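Local coordinates for LPXTG cell wall surface protein (Streptococcus gordonii, PDB 4IGB) that is a wall-anchored surface protein, probably an adhesin, of which this chain holds the N-terminal part with its N1 and N2 domains, at residues B[211-216]-B[267-272]; B[219-224]-B[261-266]; B[311-316]-B[409-414]; B[345-350]-B[392-397]. All coordinates share one frame; numbering follows the deposited sequence.

In the fold
Contacts 1 and 2 lie buried in the N1 domain and touch each other, F211 packing on L262 and M269 on S264; strands 261-264 and 268-274 follow one another in the chain, and contact 2 nests inside the loop closed by contact 1. Contacts 3 and 4 belong to the N2 domain and are likewise nested, with centres about 10 Å apart, joined where strand 310-317 pairs with strand 389-397. Three of the four are antiparallel strand pairings. Contact 3, also buried, instead packs side chains and waters between strands that share no backbone bond. Contact 4 lies at the surface and differs from the buried pairings in its exposed, lysine-rich face.

Contact 1: B[211-216]-B[267-272]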
loop_
_atom_site.group_PDB
_atom_site.type_symbol
_atom_site.label_atom_id
_atom_site.label_comp_id
_atom_site.label_asym_id
_atom_site.label_seq_id
_atom_site.Cartn_x
_atom_site.Cartn_y
_atom_site.Cartn_z
ATOM N N PHE B 211 -9.099 -7.287 -12.148
ATOM C CA PHE B 211 -8.421 -7.140 -10.858
ATOM C C PHE B 211 -9.485 -7.169 -9.781
ATOM O O PHE B 211 -10.544 -6.542 -9.934
ATOM C CB PHE B 211 -7.705 -5.787 -10.777
ATOM C CG PHE B 211 -7.016 -5.531 -9.446
ATOM C CD1 PHE B 211 -5.752 -6.061 -9.183
ATOM C CD2 PHE B 211 -7.616 -4.749 -8.477
ATOM C CE1 PHE B 211 -5.111 -5.818 -7.957
ATOM C CE2 PHE B 211 -6.988 -4.500 -7.257
ATOM C CZ PHE B 211 -5.729 -5.037 -6.999
ATOM N N TYR B 212 -9.232 -7.890 -8.689
ATOM C CA TYR B 212 -10.202 -7.886 -7.613
ATOM C C TYR B 212 -9.595 -7.820 -6.225
ATOM O O TYR B 212 -8.429 -8.124 -6.034
ATOM C CB TYR B 212 -11.160 -9.061 -7.730
ATOM C CG TYR B 212 -10.557 -10.446 -7.622
ATOM C CD1 TYR B 212 -10.262 -11.188 -8.763
ATOM C CD2 TYR B 212 -10.341 -11.036 -6.378
ATOM C CE1 TYR B 212 -9.745 -12.465 -8.666
ATOM C CE2 TYR B 212 -9.843 -12.311 -6.272
ATOM C CZ TYR B 212 -9.543 -13.022 -7.412
ATOM O OH TYR B 212 -9.033 -14.298 -7.299
ATOM N N VAL B 213 -10.404 -7.398 -5.268
ATOM C CA VAL B 213 -10.009 -7.374 -3.877
ATOM C C VAL B 213 -11.043 -8.174 -3.118
ATOM O O VAL B 213 -12.227 -7.855 -3.158
ATOM C CB VAL B 213 -9.988 -5.949 -3.338
ATOM C CG1 VAL B 213 -9.661 -5.934 -1.846
ATOM C CG2 VAL B 213 -9.001 -5.098 -4.141
ATOM N N LYS B 214 -10.597 -9.233 -2.459
ATOM C CA LYS B 214 -11.467 -10.032 -1.601
ATOM C C LYS B 214 -11.824 -9.252 -0.336
ATOM O O LYS B 214 -11.017 -8.464 0.145
ATOM C CB LYS B 214 -10.778 -11.355 -1.247
ATOM C CG LYS B 214 -10.795 -12.359 -2.413
ATOM C CD LYS B 214 -9.794 -13.474 -2.213
ATOM C CE LYS B 214 -10.086 -14.335 -0.973
ATOM N NZ LYS B 214 -8.879 -15.204 -0.676
ATOM N N ASN B 215 -13.040 -9.443 0.181
ATOM C CA ASN B 215 -13.444 -8.768 1.410
ATOM C C ASN B 215 -13.266 -7.246 1.264
ATOM O O ASN B 215 -12.906 -6.527 2.202
ATOM C CB ASN B 215 -12.606 -9.323 2.562
ATOM C CG ASN B 215 -13.303 -9.249 3.899
ATOM O OD1 ASN B 215 -12.646 -9.265 4.950
ATOM N ND2 ASN B 215 -14.630 -9.173 3.879
ATOM N N TYR B 216 -13.535 -6.769 0.060
ATOM C CA TYR B 216 -13.264 -5.381 -0.317
ATOM C C TYR B 216 -13.729 -4.324 0.684
ATOM O O TYR B 216 -12.920 -3.534 1.168
ATOM C CB TYR B 216 -13.864 -5.123 -1.701
ATOM C CG TYR B 216 -13.891 -3.683 -2.154
ATOM C CD1 TYR B 216 -12.736 -2.906 -2.156
ATOM C CD2 TYR B 216 -15.068 -3.116 -2.644
ATOM C CE1 TYR B 216 -12.759 -1.591 -2.600
ATOM C CE2 TYR B 216 -15.100 -1.805 -3.095
ATOM C CZ TYR B 216 -13.946 -1.047 -3.075
ATOM O OH TYR B 216 -13.975 0.251 -3.529
ATOM N N ASN B 267 -1.858 -2.996 6.799
ATOM C CA ASN B 267 -0.609 -3.107 6.057
ATOM C C ASN B 267 -0.684 -4.234 5.015
ATOM O O ASN B 267 0.317 -4.599 4.401
ATOM C CB ASN B 267 0.555 -3.342 7.017
ATOM C CG ASN B 267 0.382 -4.627 7.849
ATOM O OD1 ASN B 267 -0.728 -4.983 8.230
ATOM N ND2 ASN B 267 1.478 -5.318 8.114
ATOM N N SER B 268 -1.873 -4.795 4.819
ATOM C CA SER B 268 -2.023 -5.845 3.815
ATOM C C SER B 268 -3.247 -5.714 2.922
ATOM O O SER B 268 -4.184 -4.955 3.195
ATOM C CB SER B 268 -2.053 -7.228 4.478
ATOM O OG SER B 268 -3.200 -7.334 5.276
ATOM N N MET B 269 -3.250 -6.511 1.867
ATOM C CA MET B 269 -4.384 -6.565 0.963
ATOM C C MET B 269 -4.409 -7.934 0.306
ATOM O O MET B 269 -3.379 -8.418 -0.171
ATOM C CB MET B 269 -4.272 -5.464 -0.106
ATOM C CG MET B 269 -5.565 -5.189 -0.869
ATOM S SD MET B 269 -5.527 -3.682 -1.903
ATOM C CE MET B 269 -4.905 -2.448 -0.776
ATOM N N ASN B 270 -5.581 -8.565 0.305
ATOM C CA ASN B 270 -5.764 -9.822 -0.417
ATOM C C ASN B 270 -6.454 -9.491 -1.732
ATOM O O ASN B 270 -7.662 -9.279 -1.774
ATOM C CB ASN B 270 -6.583 -10.806 0.429
ATOM C CG ASN B 270 -6.857 -12.132 -0.280
ATOM O OD1 ASN B 270 -7.688 -12.945 0.140
ATOM N ND2 ASN B 270 -6.153 -12.343 -1.374
ATOM N N PHE B 271 -5.669 -9.397 -2.796
ATOM C CA PHE B 271 -6.192 -9.067 -4.118
ATOM C C PHE B 271 -6.160 -10.286 -5.009
ATOM O O PHE B 271 -5.717 -11.362 -4.609
ATOM C CB PHE B 271 -5.393 -7.925 -4.766
ATOM C CG PHE B 271 -3.959 -8.289 -5.097
ATOM C CD1 PHE B 271 -2.977 -8.255 -4.120
ATOM C CD2 PHE B 271 -3.598 -8.670 -6.389
ATOM C CE1 PHE B 271 -1.652 -8.585 -4.426
ATOM C CE2 PHE B 271 -2.281 -8.995 -6.700
ATOM C CZ PHE B 271 -1.308 -8.951 -5.720
ATOM N N GLY B 272 -6.645 -10.119 -6.228
ATOM C CA GLY B 272 -6.663 -11.204 -7.177
ATOM C C GLY B 272 -6.547 -10.599 -8.559
ATOM O O GLY B 272 -6.705 -9.389 -8.734
HETATM O O HOH W 1 -8.070 -7.646 1.109
#
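F211 meets F271 and G272 at the start of the pairing. Its CG stands anti to the backbone N (chi1 178°), and ring atom CE1 lies 3.6 Å from F271 CD2. The two ring planes are nearly parallel but slid apart and barely overlap. Y212 follows with a pair of backbone bonds to G272, Y212 N to G272 O at 2.9 Å and G272 N to Y212 O at 2.7 Å. The CA of G272 lies over the centre of the Y212 ring, 3.5 Å from the centroid in a CH-pi contact, and Y212 OH is bonded to D173. These are neighbouring antiparallel strands, 210-214 and 268-274, inside the large sheet of the N1 domain. V213 stands opposite F271 in a non-hydrogen-bonded pair, and its CG1 touches M269 CG at 4.3 Å. K214 closes the pairing, its N bonded to N270 O at 3.0 Å. Its side chain bends at chi3 (63°), and NZ meets N270 OD1 at 2.7 Å, in the amide plane and on a lone pair. D175 takes K214 NZ in a salt bridge and also receives N270 ND2, while N270 N donates to a water at 2.8 Å.

Contact 2: B[219-224]-B[261-266]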
loop_
_atom_site.group_PDB
_atom_site.type_symbol
_atom_site.label_atom_id
_atom_site.label_comp_id
_atom_site.label_asym_id
_atom_site.label_seq_id
_atom_site.Cartn_x
_atom_site.Cartn_y
_atom_site.Cartn_z
ATOM N N ASP B 219 -12.020 -4.467 4.006
ATOM C CA ASP B 219 -10.545 -4.392 4.033
ATOM C C ASP B 219 -9.946 -3.108 3.472
ATOM O O ASP B 219 -8.766 -2.816 3.693
ATOM C CB ASP B 219 -9.928 -5.571 3.282
ATOM C CG ASP B 219 -10.025 -6.879 4.054
ATOM O OD1 ASP B 219 -10.508 -6.860 5.197
ATOM O OD2 ASP B 219 -9.613 -7.921 3.508
ATOM N N VAL B 220 -10.748 -2.361 2.717
ATOM C CA VAL B 220 -10.249 -1.160 2.074
ATOM C C VAL B 220 -10.853 0.095 2.705
ATOM O O VAL B 220 -12.070 0.167 2.963
ATOM C CB VAL B 220 -10.474 -1.214 0.538
ATOM C CG1 VAL B 220 -10.142 0.105 -0.112
ATOM C CG2 VAL B 220 -9.620 -2.306 -0.054
ATOM N N ASN B 221 -9.983 1.064 2.962
ATOM C CA ASN B 221 -10.373 2.342 3.538
ATOM C C ASN B 221 -10.773 3.354 2.465
ATOM O O ASN B 221 -11.766 4.061 2.621
ATOM C CB ASN B 221 -9.229 2.913 4.380
ATOM C CG ASN B 221 -9.571 4.276 4.991
ATOM O OD1 ASN B 221 -9.264 5.310 4.417
ATOM N ND2 ASN B 221 -10.208 4.271 6.143
ATOM N N LEU B 222 -10.016 3.411 1.371
ATOM C CA LEU B 222 -10.283 4.409 0.333
ATOM C C LEU B 222 -10.015 3.900 -1.078
ATOM O O LEU B 222 -8.937 3.356 -1.371
ATOM C CB LEU B 222 -9.478 5.683 0.622
ATOM C CG LEU B 222 -9.513 6.870 -0.356
ATOM C CD1 LEU B 222 -10.925 7.234 -0.715
ATOM C CD2 LEU B 222 -8.834 8.083 0.253
ATOM N N ARG B 223 -10.997 4.079 -1.955
ATOM C CA ARG B 223 -10.835 3.724 -3.359
ATOM C C ARG B 223 -10.975 4.952 -4.247
ATOM O O ARG B 223 -12.039 5.578 -4.310
ATOM C CB ARG B 223 -11.844 2.667 -3.794
ATOM C CG ARG B 223 -11.662 2.240 -5.245
ATOM C CD ARG B 223 -12.958 2.331 -6.030
ATOM N NE ARG B 223 -13.388 3.711 -6.221
ATOM C CZ ARG B 223 -14.522 4.059 -6.823
ATOM N NH1 ARG B 223 -15.345 3.127 -7.282
ATOM N NH2 ARG B 223 -14.833 5.339 -6.969
ATOM N N LEU B 224 -9.897 5.305 -4.931
ATOM C CA LEU B 224 -9.922 6.485 -5.775
ATOM C C LEU B 224 -10.014 6.108 -7.246
ATOM O O LEU B 224 -9.286 5.244 -7.709
ATOM C CB LEU B 224 -8.674 7.334 -5.547
ATOM C CG LEU B 224 -8.532 8.471 -6.572
ATOM C CD1 LEU B 224 -9.507 9.593 -6.240
ATOM C CD2 LEU B 224 -7.109 8.996 -6.620
ATOM N N ALA B 261 -6.830 3.482 -7.616
ATOM C CA ALA B 261 -5.971 3.455 -6.444
ATOM C C ALA B 261 -6.764 3.034 -5.220
ATOM O O ALA B 261 -7.894 3.485 -5.013
ATOM C CB ALA B 261 -5.313 4.811 -6.210
ATOM N N LEU B 262 -6.148 2.182 -4.411
ATOM C CA LEU B 262 -6.783 1.582 -3.239
ATOM C C LEU B 262 -5.869 1.699 -2.024
ATOM O O LEU B 262 -4.707 1.253 -2.062
ATOM C CB LEU B 262 -7.077 0.101 -3.504
ATOM C CG LEU B 262 -7.954 -0.251 -4.716
ATOM C CD1 LEU B 262 -7.400 -1.422 -5.485
ATOM C CD2 LEU B 262 -9.378 -0.577 -4.261
ATOM N N ARG B 263 -6.382 2.315 -0.966
ATOM C CA ARG B 263 -5.686 2.389 0.309
ATOM C C ARG B 263 -6.339 1.408 1.279
ATOM O O ARG B 263 -7.523 1.524 1.576
ATOM C CB ARG B 263 -5.742 3.804 0.882
ATOM C CG ARG B 263 -5.243 3.898 2.339
ATOM C CD ARG B 263 -5.871 5.062 3.067
ATOM N NE ARG B 263 -5.470 6.370 2.540
ATOM C CZ ARG B 263 -6.128 7.494 2.817
ATOM N NH1 ARG B 263 -7.216 7.445 3.587
ATOM N NH2 ARG B 263 -5.710 8.658 2.333
ATOM N N SER B 264 -5.576 0.416 1.724
ATOM C CA SER B 264 -6.082 -0.595 2.655
ATOM C C SER B 264 -6.413 -0.039 4.044
ATOM O O SER B 264 -5.938 1.020 4.434
ATOM C CB SER B 264 -5.081 -1.753 2.797
ATOM O OG SER B 264 -5.523 -2.698 3.768
ATOM N N ASN B 265 -7.242 -0.768 4.783
ATOM C CA ASN B 265 -7.394 -0.531 6.214
ATOM C C ASN B 265 -6.147 -0.928 7.004
ATOM O O ASN B 265 -5.994 -0.533 8.166
ATOM C CB ASN B 265 -8.586 -1.334 6.767
ATOM C CG ASN B 265 -9.915 -0.730 6.391
ATOM O OD1 ASN B 265 -10.007 0.476 6.174
ATOM N ND2 ASN B 265 -10.955 -1.561 6.316
ATOM N N SER B 266 -5.274 -1.738 6.400
ATOM C CA SER B 266 -4.142 -2.304 7.148
ATOM C C SER B 266 -2.862 -2.265 6.335
ATOM O O SER B 266 -2.788 -1.596 5.295
ATOM C CB SER B 266 -4.426 -3.755 7.561
ATOM O OG SER B 266 -4.473 -4.608 6.424
HETATM O O HOH W 2 -7.160 -4.600 5.308
HETATM O O HOH W 3 -13.429 -0.478 5.260
HETATM O O HOH W 4 -11.799 2.093 7.190
#
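N221 and R263 run side by side, pointing the same way, with amide and guanidinium planes 27° apart. R263 NH1 reaches N221 OD1 at 3.1 Å, the oxygen lying near the guanidinium plane, while L222 CD2 sits over one face of the same group, 3.8 Å from R263 CZ. E288 and D418 form salt bridges with the guanidinium. N265 crosses N221 at about a right angle, its OD1 3.1 Å from N221 CB, and a water joins N265 OD1 to N221 ND2. Between these side chains the backbone forms a classic beta bulge: N221 N and L222 N both bond to R263 O, shifting the register of antiparallel strands 220-226 and 261-264 within a mixed sheet of the N1 domain. On the other face R223 crosses L262 obliquely, R223 CG lying 3.8 Å from L262 CD2; the chain bends at chi2 and chi3, and its guanidinium lies away from L262, NH1 bonding Q233 and NH2 the O of I17. At the far end L224 and A261 exchange two backbone bonds. S264 OG accepts from S266 N at 2.8 Å in an ST turn and also bonds to S268 O, and N265 N bonds to D219 O at 2.8 Å.

Contact 3: B[311-316]-B[409-414]; sequences VTYKAT and IDNTVT
Y313 lays its ring over the amide of N411, the planes 26° apart and stacked. The approach is set from both sides. Y313 CG stands anti to its carbonyl carbon, and N411 CG is anti to its backbone N (chi1 -176°), which places CG beneath the ring. N411 CB comes to 3.3 Å from Y313 CE1, and N411 OD1 sits over the same ring, offset toward the rim, 3.5 Å from Y313 CD1. That oxygen accepts from Q337 NE2. Farther along, the phenol oxygen of Y313 meets I409 CG2 at 3.7 Å, with the isoleucine side chain crossing it at about a right angle. At the other end A315 CB packs against V413 CG1 at 3.9 Å. Segments 311-316 and 409-411 run in nearly the same direction, 21° apart, but their axes are 10.4 Å apart, so the side chains span the gap between two layers of the N2 domain. L343 lies against both Y313 and I409, and L296 against both A315 and N411. Two waters lie at the polar end: one, unusually close to Y313 OH, donates to I409 O, the other joins Y313 OH, D410 O and N411 ND2. The chemistry thus stacks an aromatic ring on a polar amide, whose oxygen is held by Q337, while waters bridge the hydroxyl to backbone carbonyls.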
loop_
_atom_site.group_PDB
_atom_site.type_symbol
_atom_site.label_atom_id
_atom_site.label_comp_id
_atom_site.label_asym_id
_atom_site.label_seq_id
_atom_site.Cartn_x
_atom_site.Cartn_y
_atom_site.Cartn_z
ATOM N N VAL B 311 8.150 21.691 31.384
ATOM C CA VAL B 311 8.713 21.122 30.174
ATOM C C VAL B 311 7.710 21.389 29.056
ATOM O O VAL B 311 6.512 21.132 29.196
ATOM C CB VAL B 311 9.089 19.618 30.304
ATOM C CG1 VAL B 311 9.424 19.254 31.752
ATOM C CG2 VAL B 311 7.990 18.736 29.776
ATOM N N THR B 312 8.212 21.952 27.964
ATOM C CA THR B 312 7.362 22.450 26.903
ATOM C C THR B 312 7.694 21.740 25.612
ATOM O O THR B 312 8.855 21.692 25.211
ATOM C CB THR B 312 7.582 23.965 26.712
ATOM O OG1 THR B 312 7.397 24.622 27.966
ATOM C CG2 THR B 312 6.604 24.536 25.696
ATOM N N TYR B 313 6.670 21.205 24.958
ATOM C CA TYR B 313 6.847 20.480 23.715
ATOM C C TYR B 313 6.331 21.290 22.531
ATOM O O TYR B 313 5.207 21.771 22.547
ATOM C CB TYR B 313 6.122 19.133 23.782
ATOM C CG TYR B 313 6.687 18.175 24.826
ATOM C CD1 TYR B 313 7.912 17.544 24.629
ATOM C CD2 TYR B 313 5.993 17.897 25.994
ATOM C CE1 TYR B 313 8.436 16.666 25.571
ATOM C CE2 TYR B 313 6.511 17.013 26.953
ATOM C CZ TYR B 313 7.729 16.404 26.729
ATOM O OH TYR B 313 8.250 15.531 27.656
ATOM N N LYS B 314 7.165 21.444 21.511
ATOM C CA LYS B 314 6.745 22.103 20.287
ATOM C C LYS B 314 6.727 21.075 19.179
ATOM O O LYS B 314 7.747 20.454 18.874
ATOM C CB LYS B 314 7.700 23.237 19.919
ATOM C CG LYS B 314 7.235 24.089 18.737
ATOM C CD LYS B 314 8.256 25.198 18.433
ATOM C CE LYS B 314 7.860 26.034 17.217
ATOM N NZ LYS B 314 8.952 26.970 16.799
ATOM N N ALA B 315 5.560 20.892 18.581
ATOM C CA ALA B 315 5.428 19.941 17.491
ATOM C C ALA B 315 4.973 20.628 16.219
ATOM O O ALA B 315 3.973 21.351 16.203
ATOM C CB ALA B 315 4.461 18.829 17.865
ATOM N N THR B 316 5.709 20.381 15.147
ATOM C CA THR B 316 5.390 20.966 13.855
ATOM C C THR B 316 4.924 19.891 12.890
ATOM O O THR B 316 5.660 18.950 12.592
ATOM C CB THR B 316 6.616 21.644 13.288
ATOM O OG1 THR B 316 7.067 22.626 14.228
ATOM C CG2 THR B 316 6.305 22.287 11.936
ATOM N N ILE B 409 12.920 11.665 30.656
ATOM C CA ILE B 409 11.543 11.749 30.218
ATOM C C ILE B 409 11.544 11.819 28.707
ATOM O O ILE B 409 12.114 12.745 28.127
ATOM C CB ILE B 409 10.816 12.962 30.803
ATOM C CG1 ILE B 409 10.749 12.855 32.325
ATOM C CG2 ILE B 409 9.414 13.061 30.218
ATOM C CD1 ILE B 409 10.401 14.162 33.005
ATOM N N ASP B 410 10.930 10.816 28.083
ATOM C CA ASP B 410 10.806 10.729 26.629
ATOM C C ASP B 410 9.458 11.254 26.166
ATOM O O ASP B 410 8.493 11.298 26.938
ATOM C CB ASP B 410 10.958 9.272 26.165
ATOM C CG ASP B 410 12.368 8.751 26.348
ATOM O OD1 ASP B 410 13.312 9.568 26.266
ATOM O OD2 ASP B 410 12.538 7.535 26.578
ATOM N N ASN B 411 9.386 11.636 24.894
ATOM C CA ASN B 411 8.119 12.048 24.314
ATOM C C ASN B 411 8.103 11.849 22.793
ATOM O O ASN B 411 9.124 12.013 22.118
ATOM C CB ASN B 411 7.822 13.497 24.692
ATOM C CG ASN B 411 6.466 13.961 24.206
ATOM O OD1 ASN B 411 6.374 14.708 23.236
ATOM N ND2 ASN B 411 5.402 13.506 24.869
ATOM N N THR B 412 6.943 11.466 22.276
ATOM C CA THR B 412 6.729 11.275 20.844
ATOM C C THR B 412 5.305 11.723 20.548
ATOM O O THR B 412 4.396 11.489 21.350
ATOM C CB THR B 412 6.932 9.789 20.432
ATOM O OG1 THR B 412 8.320 9.458 20.536
ATOM C CG2 THR B 412 6.481 9.525 18.983
ATOM N N VAL B 413 5.096 12.394 19.420
ATOM C CA VAL B 413 3.743 12.767 19.069
ATOM C C VAL B 413 3.436 12.131 17.739
ATOM O O VAL B 413 4.351 11.857 16.970
ATOM C CB VAL B 413 3.518 14.303 19.069
ATOM C CG1 VAL B 413 4.209 14.980 17.862
ATOM C CG2 VAL B 413 2.053 14.600 19.076
ATOM N N THR B 414 2.158 11.864 17.484
ATOM C CA THR B 414 1.750 11.164 16.262
ATOM C C THR B 414 0.665 11.888 15.481
ATOM O O THR B 414 -0.391 12.210 16.019
ATOM C CB THR B 414 1.257 9.737 16.577
ATOM O OG1 THR B 414 2.309 9.022 17.224
ATOM C CG2 THR B 414 0.867 8.996 15.300
HETATM O O HOH W 5 6.473 12.877 27.919
HETATM O O HOH W 6 10.782 15.392 27.424
#

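Contact 4: B[345-350]-B[392-397]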
loop_
_atom_site.group_PDB
_atom_site.type_symbol
_atom_site.label_atom_id
_atom_site.label_comp_id
_atom_site.label_asym_id
_atom_site.label_seq_id
_atom_site.Cartn_x
_atom_site.Cartn_y
_atom_site.Cartn_z
ATOM N N TYR B 345 -0.034 17.624 32.303
ATOM C CA TYR B 345 -0.411 18.462 31.174
ATOM C C TYR B 345 -1.063 19.749 31.665
ATOM O O TYR B 345 -2.008 19.705 32.447
ATOM C CB TYR B 345 -1.379 17.718 30.253
ATOM C CG TYR B 345 -2.090 18.616 29.256
ATOM C CD1 TYR B 345 -1.415 19.140 28.157
ATOM C CD2 TYR B 345 -3.430 18.947 29.420
ATOM C CE1 TYR B 345 -2.060 19.972 27.245
ATOM C CE2 TYR B 345 -4.083 19.774 28.519
ATOM C CZ TYR B 345 -3.393 20.282 27.429
ATOM O OH TYR B 345 -4.040 21.103 26.533
ATOM N N LYS B 346 -0.575 20.892 31.195
ATOM C CA LYS B 346 -1.141 22.183 31.599
ATOM C C LYS B 346 -2.095 22.789 30.565
ATOM O O LYS B 346 -3.266 23.027 30.862
ATOM C CB LYS B 346 -0.030 23.172 31.963
ATOM C CG LYS B 346 0.688 22.788 33.244
ATOM C CD LYS B 346 1.999 23.541 33.402
ATOM C CE LYS B 346 1.819 25.055 33.496
ATOM N NZ LYS B 346 3.122 25.683 33.856
ATOM N N GLU B 347 -1.600 23.031 29.354
ATOM C CA GLU B 347 -2.423 23.596 28.288
ATOM C C GLU B 347 -1.626 23.535 27.008
ATOM O O GLU B 347 -0.453 23.171 27.031
ATOM C CB GLU B 347 -2.743 25.055 28.591
ATOM C CG GLU B 347 -1.480 25.877 28.735
ATOM C CD GLU B 347 -1.743 27.321 29.114
ATOM O OE1 GLU B 347 -2.068 27.576 30.286
ATOM O OE2 GLU B 347 -1.613 28.201 28.245
ATOM N N LEU B 348 -2.252 23.905 25.896
ATOM C CA LEU B 348 -1.552 23.943 24.611
ATOM C C LEU B 348 -2.124 25.023 23.704
ATOM O O LEU B 348 -3.252 25.475 23.903
ATOM C CB LEU B 348 -1.666 22.590 23.897
ATOM C CG LEU B 348 -3.074 22.198 23.461
ATOM C CD1 LEU B 348 -3.484 22.928 22.185
ATOM C CD2 LEU B 348 -3.148 20.699 23.237
ATOM N N LYS B 349 -1.366 25.389 22.677
ATOM C CA LYS B 349 -1.860 26.304 21.657
ATOM C C LYS B 349 -1.517 25.742 20.279
ATOM O O LYS B 349 -0.568 24.968 20.130
ATOM C CB LYS B 349 -1.264 27.713 21.834
ATOM C CG LYS B 349 0.208 27.825 21.464
ATOM C CD LYS B 349 0.721 29.273 21.528
ATOM C CE LYS B 349 2.256 29.313 21.451
ATOM N NZ LYS B 349 2.835 30.690 21.670
ATOM N N VAL B 350 -2.296 26.136 19.284
ATOM C CA VAL B 350 -2.152 25.627 17.927
ATOM C C VAL B 350 -2.012 26.806 16.973
ATOM O O VAL B 350 -2.838 27.715 16.995
ATOM C CB VAL B 350 -3.397 24.824 17.513
ATOM C CG1 VAL B 350 -3.199 24.187 16.148
ATOM C CG2 VAL B 350 -3.747 23.759 18.581
ATOM N N THR B 392 1.975 23.712 20.553
ATOM C CA THR B 392 2.879 23.873 21.678
ATOM C C THR B 392 2.206 23.415 22.971
ATOM O O THR B 392 1.195 23.973 23.375
ATOM C CB THR B 392 3.341 25.336 21.778
ATOM O OG1 THR B 392 3.907 25.715 20.518
ATOM C CG2 THR B 392 4.392 25.494 22.861
ATOM N N TYR B 393 2.770 22.391 23.606
ATOM C CA TYR B 393 2.191 21.819 24.818
ATOM C C TYR B 393 2.979 22.235 26.044
ATOM O O TYR B 393 4.181 21.971 26.143
ATOM C CB TYR B 393 2.214 20.292 24.762
ATOM C CG TYR B 393 1.629 19.656 23.512
ATOM C CD1 TYR B 393 0.318 19.204 23.487
ATOM C CD2 TYR B 393 2.411 19.455 22.376
ATOM C CE1 TYR B 393 -0.203 18.584 22.367
ATOM C CE2 TYR B 393 1.890 18.833 21.246
ATOM C CZ TYR B 393 0.587 18.403 21.249
ATOM O OH TYR B 393 0.060 17.785 20.134
ATOM N N LYS B 394 2.305 22.874 26.986
ATOM C CA LYS B 394 2.920 23.206 28.254
ATOM C C LYS B 394 2.623 22.103 29.265
ATOM O O LYS B 394 1.462 21.764 29.498
ATOM C CB LYS B 394 2.378 24.546 28.770
ATOM C CG LYS B 394 2.828 25.759 27.968
ATOM C CD LYS B 394 2.254 27.049 28.560
ATOM C CE LYS B 394 2.811 28.288 27.867
ATOM N NZ LYS B 394 2.195 29.549 28.377
ATOM N N THR B 395 3.675 21.534 29.846
ATOM C CA THR B 395 3.518 20.595 30.953
ATOM C C THR B 395 4.459 20.990 32.088
ATOM O O THR B 395 5.297 21.888 31.933
ATOM C CB THR B 395 3.851 19.141 30.546
ATOM O OG1 THR B 395 5.262 19.009 30.362
ATOM C CG2 THR B 395 3.140 18.750 29.269
ATOM N N ALA B 396 4.328 20.313 33.229
ATOM C CA ALA B 396 5.287 20.477 34.319
ATOM C C ALA B 396 5.397 19.186 35.123
ATOM O O ALA B 396 4.405 18.517 35.358
ATOM C CB ALA B 396 4.898 21.653 35.214
ATOM N N THR B 397 6.610 18.836 35.529
ATOM C CA THR B 397 6.815 17.646 36.337
ATOM C C THR B 397 5.944 17.693 37.588
ATOM O O THR B 397 5.613 18.774 38.083
ATOM C CB THR B 397 8.283 17.495 36.738
ATOM O OG1 THR B 397 8.694 18.651 37.487
ATOM C CG2 THR B 397 9.145 17.376 35.495
#
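Residues 345-350 and 392-397 form a surface antiparallel strand pairing, at 165°, within the mixed sheet of the N2 domain. Backbone bonds run between E347 and K394 and in both directions between K349 and T392, where T392 N meets K349 O at 2.9 Å. At K394 the register slips: K346 N bonds to K394 O at 2.8 Å, and E347 N reaches the same oxygen in a weak bond of 3.3 Å, making a classic beta bulge. The two faces differ. On one, L348 and Y393 lie side by side and point the same way, L348 CD2 coming 3.7 Å from Y393 CE1, while T395 CG2 rests on Y345 CA. On the other, E347 and K394 run alongside each other, with E347 CG 3.9 Å from K394 CD; the carboxylate OE2 of E347 stays 4.0 Å from K394 NZ, beyond a salt bridge. K349 likewise lies beside T392, its CG 4.0 Å from T392 CB. At the bulge K346 CD lies 3.9 Å from A396 CB. K349 and K394 share their exposed face with E347 and T392, and E347 may partly offset the charge of K394. Strand 389-397 also pairs with 310-317, T395 OG1 bonding to V311 O, and Y345 and L348 of strand 343-352 turn their side chains onto strands 363-368 and 371-376.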